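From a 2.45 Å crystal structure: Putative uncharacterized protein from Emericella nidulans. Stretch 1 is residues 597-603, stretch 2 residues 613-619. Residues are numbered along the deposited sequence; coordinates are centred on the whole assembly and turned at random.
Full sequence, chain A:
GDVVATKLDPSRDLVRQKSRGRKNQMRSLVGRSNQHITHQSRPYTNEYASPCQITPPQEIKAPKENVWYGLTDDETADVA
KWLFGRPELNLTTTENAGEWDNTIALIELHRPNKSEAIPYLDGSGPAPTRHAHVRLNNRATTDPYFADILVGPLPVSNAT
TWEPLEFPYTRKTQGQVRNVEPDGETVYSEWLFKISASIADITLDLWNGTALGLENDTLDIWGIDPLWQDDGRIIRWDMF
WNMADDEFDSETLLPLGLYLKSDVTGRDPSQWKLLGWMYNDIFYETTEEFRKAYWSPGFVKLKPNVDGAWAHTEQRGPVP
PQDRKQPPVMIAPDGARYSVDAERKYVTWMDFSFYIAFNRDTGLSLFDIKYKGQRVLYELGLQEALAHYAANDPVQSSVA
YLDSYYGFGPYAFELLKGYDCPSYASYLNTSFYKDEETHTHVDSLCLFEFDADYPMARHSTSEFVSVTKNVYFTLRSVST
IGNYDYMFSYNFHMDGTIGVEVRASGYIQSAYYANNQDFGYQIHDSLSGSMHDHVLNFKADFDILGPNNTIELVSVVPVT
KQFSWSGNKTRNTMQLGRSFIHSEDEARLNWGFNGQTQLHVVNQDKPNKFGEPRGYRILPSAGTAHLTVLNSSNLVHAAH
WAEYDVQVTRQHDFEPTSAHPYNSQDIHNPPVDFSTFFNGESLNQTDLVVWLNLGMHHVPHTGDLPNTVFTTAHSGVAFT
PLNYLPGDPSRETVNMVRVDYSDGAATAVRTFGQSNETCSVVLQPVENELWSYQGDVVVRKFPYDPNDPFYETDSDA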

ATOM      1  N   THR A 597      -0.467  -4.518  16.752  1.00 19.27           N
ATOM      2  CA  THR A 597       0.205  -3.519  17.580  1.00 19.11           C
ATOM      3  C   THR A 597       0.494  -2.249  16.783  1.00 19.12           C
ATOM      4  O   THR A 597       1.198  -2.286  15.763  1.00 19.08           O
ATOM      5  CB  THR A 597       1.543  -4.056  18.137  1.00 19.14           C
ATOM      6  OG1 THR A 597       1.317  -5.273  18.863  1.00 18.43           O
ATOM      7  CG2 THR A 597       2.198  -3.024  19.053  1.00 18.68           C
ATOM      8  N   GLN A 598      -0.048  -1.128  17.253  1.00 18.82           N
ATOM      9  CA  GLN A 598       0.248   0.174  16.669  1.00 18.75           C
ATOM     10  C   GLN A 598       1.424   0.788  17.422  1.00 18.54           C
ATOM     11  O   GLN A 598       1.543   0.618  18.636  1.00 18.22           O
ATOM     12  CB  GLN A 598      -0.969   1.102  16.739  1.00 18.92           C
ATOM     13  CG  GLN A 598      -2.176   0.632  15.935  1.00 18.97           C
ATOM     14  CD  GLN A 598      -3.311   1.648  15.922  1.00 19.11           C
ATOM     15  OE1 GLN A 598      -3.199   2.730  16.496  1.00 18.33           O
ATOM     16  NE2 GLN A 598      -4.409   1.299  15.257  1.00 19.20           N
ATOM     17  N   LEU A 599       2.286   1.491  16.693  1.00 18.34           N
ATOM     18  CA  LEU A 599       3.471   2.123  17.263  1.00 18.17           C
ATOM     19  C   LEU A 599       3.345   3.639  17.162  1.00 17.99           C
ATOM     20  O   LEU A 599       3.173   4.172  16.069  1.00 18.06           O
ATOM     21  CB  LEU A 599       4.709   1.641  16.522  1.00 18.17           C
ATOM     22  CG  LEU A 599       6.040   2.100  17.098  1.00 18.47           C
ATOM     23  CD1 LEU A 599       7.068   0.968  17.067  1.00 19.32           C
ATOM     24  CD2 LEU A 599       6.525   3.316  16.344  1.00 19.13           C
ATOM     25  N   HIS A 600       3.414   4.319  18.307  1.00 17.75           N
ATOM     26  CA  HIS A 600       3.207   5.764  18.386  1.00 17.56           C
ATOM     27  C   HIS A 600       4.440   6.465  18.943  1.00 17.66           C
ATOM     28  O   HIS A 600       5.045   5.987  19.893  1.00 17.79           O
ATOM     29  CB  HIS A 600       2.033   6.095  19.314  1.00 17.45           C
ATOM     30  CG  HIS A 600       0.738   5.449  18.935  1.00 16.81           C
ATOM     31  ND1 HIS A 600      -0.344   5.424  19.782  1.00 16.84           N
ATOM     32  CD2 HIS A 600       0.348   4.808  17.808  1.00 17.66           C
ATOM     33  CE1 HIS A 600      -1.350   4.803  19.193  1.00 17.30           C
ATOM     34  NE2 HIS A 600      -0.955   4.414  17.995  1.00 17.42           N
ATOM     35  N   VAL A 601       4.797   7.609  18.368  1.00 17.76           N
ATOM     36  CA  VAL A 601       5.854   8.446  18.920  1.00 17.79           C
ATOM     37  C   VAL A 601       5.156   9.620  19.573  1.00 17.77           C
ATOM     38  O   VAL A 601       4.594  10.458  18.877  1.00 18.01           O
ATOM     39  CB  VAL A 601       6.845   8.945  17.835  1.00 17.75           C
ATOM     40  CG1 VAL A 601       7.945   9.781  18.469  1.00 17.60           C
ATOM     41  CG2 VAL A 601       7.444   7.779  17.092  1.00 17.72           C
ATOM     42  N   VAL A 602       5.170   9.666  20.904  1.00 17.84           N
ATOM     43  CA  VAL A 602       4.352  10.625  21.655  1.00 18.00           C
ATOM     44  C   VAL A 602       5.174  11.489  22.606  1.00 18.28           C
ATOM     45  O   VAL A 602       6.342  11.208  22.869  1.00 18.48           O
ATOM     46  CB  VAL A 602       3.260   9.912  22.492  1.00 17.86           C
ATOM     47  CG1 VAL A 602       2.496   8.912  21.648  1.00 17.55           C
ATOM     48  CG2 VAL A 602       3.870   9.232  23.702  1.00 17.61           C
ATOM     49  N   ASN A 603       4.548  12.544  23.115  1.00 18.57           N
ATOM     50  CA  ASN A 603       5.137  13.363  24.166  1.00 18.88           C
ATOM     51  C   ASN A 603       4.222  13.328  25.378  1.00 19.45           C
ATOM     52  O   ASN A 603       3.158  13.952  25.385  1.00 19.44           O
ATOM     53  CB  ASN A 603       5.351  14.800  23.693  1.00 18.75           C
ATOM     54  CG  ASN A 603       6.067  15.654  24.724  1.00 18.16           C
ATOM     55  OD1 ASN A 603       6.026  15.371  25.918  1.00 17.81           O
ATOM     56  ND2 ASN A 603       6.722  16.710  24.263  1.00 17.71           N
ATOM     57  N   PRO A 613      -1.652  11.432  25.554  1.00 19.53           N
ATOM     58  CA  PRO A 613      -0.393  11.974  25.032  1.00 19.23           C
ATOM     59  C   PRO A 613      -0.444  12.253  23.537  1.00 19.05           C
ATOM     60  O   PRO A 613      -0.852  11.383  22.768  1.00 19.11           O
ATOM     61  CB  PRO A 613       0.630  10.874  25.332  1.00 19.21           C
ATOM     62  CG  PRO A 613      -0.155   9.666  25.682  1.00 19.56           C
ATOM     63  CD  PRO A 613      -1.471  10.117  26.189  1.00 19.44           C
ATOM     64  N   ARG A 614      -0.041  13.458  23.135  1.00 18.77           N
ATOM     65  CA  ARG A 614      -0.064  13.847  21.717  1.00 18.70           C
ATOM     66  C   ARG A 614       1.125  13.244  20.965  1.00 18.44           C
ATOM     67  O   ARG A 614       2.236  13.192  21.494  1.00 18.49           O
ATOM     68  CB  ARG A 614      -0.066  15.369  21.579  1.00 18.62           C
ATOM     69  CG  ARG A 614      -1.289  16.051  22.203  1.00 19.37           C
ATOM     70  CD  ARG A 614      -1.178  17.580  22.162  1.00 20.83           C
ATOM     71  NE  ARG A 614      -1.029  18.065  20.792  1.00 22.42           N
ATOM     72  CZ  ARG A 614      -0.708  19.310  20.441  1.00 23.70           C
ATOM     73  NH1 ARG A 614      -0.605  19.615  19.148  1.00 24.56           N
ATOM     74  NH2 ARG A 614      -0.490  20.253  21.356  1.00 23.58           N
ATOM     75  N   GLY A 615       0.899  12.784  19.737  1.00 18.06           N
ATOM     76  CA  GLY A 615       1.958  12.114  18.982  1.00 17.79           C
ATOM     77  C   GLY A 615       1.616  11.763  17.549  1.00 17.59           C
ATOM     78  O   GLY A 615       0.683  12.320  16.971  1.00 17.94           O
ATOM     79  N   TYR A 616       2.393  10.842  16.978  1.00 17.31           N
ATOM     80  CA  TYR A 616       2.255  10.418  15.579  1.00 16.92           C
ATOM     81  C   TYR A 616       2.382   8.902  15.471  1.00 17.06           C
ATOM     82  O   TYR A 616       3.332   8.325  15.998  1.00 17.20           O
ATOM     83  CB  TYR A 616       3.346  11.070  14.718  1.00 16.72           C
ATOM     84  CG  TYR A 616       2.978  12.404  14.108  1.00 15.26           C
ATOM     85  CD1 TYR A 616       2.964  13.562  14.875  1.00 14.83           C
ATOM     86  CD2 TYR A 616       2.665  12.510  12.755  1.00 14.34           C
ATOM     87  CE1 TYR A 616       2.635  14.799  14.310  1.00 14.79           C
ATOM     88  CE2 TYR A 616       2.334  13.736  12.182  1.00 13.77           C
ATOM     89  CZ  TYR A 616       2.321  14.874  12.965  1.00 14.03           C
ATOM     90  OH  TYR A 616       1.989  16.083  12.413  1.00 13.40           O
ATOM     91  N   ARG A 617       1.430   8.256  14.799  1.00 17.23           N
ATOM     92  CA  ARG A 617       1.503   6.812  14.571  1.00 17.49           C
ATOM     93  C   ARG A 617       2.436   6.557  13.406  1.00 17.62           C
ATOM     94  O   ARG A 617       2.392   7.275  12.416  1.00 17.62           O
ATOM     95  CB  ARG A 617       0.115   6.189  14.291  1.00 17.56           C
ATOM     96  CG  ARG A 617       0.161   4.877  13.479  1.00 17.90           C
ATOM     97  CD  ARG A 617      -0.757   3.786  13.995  1.00 18.73           C
ATOM     98  NE  ARG A 617      -2.098   3.834  13.420  1.00 19.43           N
ATOM     99  CZ  ARG A 617      -2.694   2.844  12.747  1.00 20.15           C
ATOM    100  NH1 ARG A 617      -2.086   1.681  12.523  1.00 19.48           N
ATOM    101  NH2 ARG A 617      -3.933   3.022  12.294  1.00 20.67           N
ATOM    102  N   ILE A 618       3.285   5.542  13.544  1.00 17.77           N
ATOM    103  CA  ILE A 618       4.084   5.046  12.436  1.00 18.15           C
ATOM    104  C   ILE A 618       3.488   3.706  12.021  1.00 18.63           C
ATOM    105  O   ILE A 618       3.334   2.808  12.848  1.00 18.94           O
ATOM    106  CB  ILE A 618       5.566   4.863  12.827  1.00 17.87           C
ATOM    107  CG1 ILE A 618       6.154   6.189  13.319  1.00 17.43           C
ATOM    108  CG2 ILE A 618       6.356   4.319  11.643  1.00 17.50           C
ATOM    109  CD1 ILE A 618       7.583   6.095  13.797  1.00 16.84           C
ATOM    110  N   LEU A 619       3.132   3.576  10.750  1.00 19.12           N
ATOM    111  CA  LEU A 619       2.558   2.333  10.249  1.00 19.53           C
ATOM    112  C   LEU A 619       3.110   1.997   8.868  1.00 20.18           C
ATOM    113  O   LEU A 619       3.336   2.894   8.061  1.00 20.19           O
ATOM    114  CB  LEU A 619       1.028   2.421  10.198  1.00 19.51           C
ATOM    115  CG  LEU A 619       0.372   3.487   9.313  1.00 19.03           C
ATOM    116  CD1 LEU A 619      -1.061   3.100   9.022  1.00 18.58           C
ATOM    117  CD2 LEU A 619       0.433   4.870   9.956  1.00 18.31           C
TER

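The apolar centre of this contact lies on the sheet face that carries Leu 599, Val 601, Tyr 616 and Ile 618. Ile 618 is its hub. Its CD1 sits 3.7 Å from CG2 of Val 601 and 3.9 Å from CD2 of Leu 599. Both distances are ordinary van der Waals separations, so one methyl group touches a side chain two residues along the partner strand as well as its direct neighbour. Ile 618 holds an m, t rotamer, with chi1 at -58° and chi2 at 177°. The end of the Leu 599 side chain comes nearer to the other strand than its CA-to-CB bond would suggest. Tyr 616 starts on the same face, but the end of its side chain leads away. It adds little to this cluster, and its part in the contact is mainly through its backbone.

The backbone beneath these side chains is a pair of antiparallel strands. Their N-to-C directions differ by 149°, and their axes approach to 4.5 Å. Val 601 and Tyr 616 form the firmest pair, bonded in both directions. Val 601 N donates to Tyr 616 O at 2.9 Å, nearly straight at 175°. Tyr 616 N donates to Val 601 O, also at 2.9 Å, with a more bent angle of 153°. Toward one end, Ile 618 N donates to Leu 599 O at 2.9 Å. Toward the other, Asn 603 N donates to Arg 614 O at 2.9 Å. Between the bonded positions, CA-H groups face carbonyl oxygens. His 600 CA lies 3.5 Å from Tyr 616 O, and Arg 617 CA lies 3.5 Å from Leu 599 O.

Gly 615 pairs with Val 602 where the strands run very close, CA to CA 3.9 Å. A CB on Gly 615 at its ideal position would lie 2.4 Å from Val 601 O and 2.7 Å from Val 602 CG1. Both are clashes, so the close approach depends on the absent side chain. Beside this pair, Val 602 CG2 meets Pro 613 CB at 4.0 Å, a small apolar contact on the face opposite the Ile 618 cluster.

The polar edge is formed by Gln 598, His 600 and Arg 617. His 600 and Arg 617 are a non-hydrogen-bonded pair, with CA atoms 4.3 Å apart. His 600 CD2 lies 3.8 Å from Arg 617 CB, so the ring meets the aliphatic base of the arginine. Within its own strand, His 600 NE2 donates to Gln 598 OE1 at 3.2 Å. This bond ties together two side chains that both reach Arg 617. The Gln 598 amide lies over one face of the guanidinium, with NE2 3.4 Å from Arg 617 CZ. No hydrogen bond results. Gln 598 OE1 and Arg 617 NE are 3.4 Å apart, but the angle is poor. Gln 598 NE2 and Arg 617 NH2, at 3.5 Å, are both donors. The two groups therefore pack without bonding.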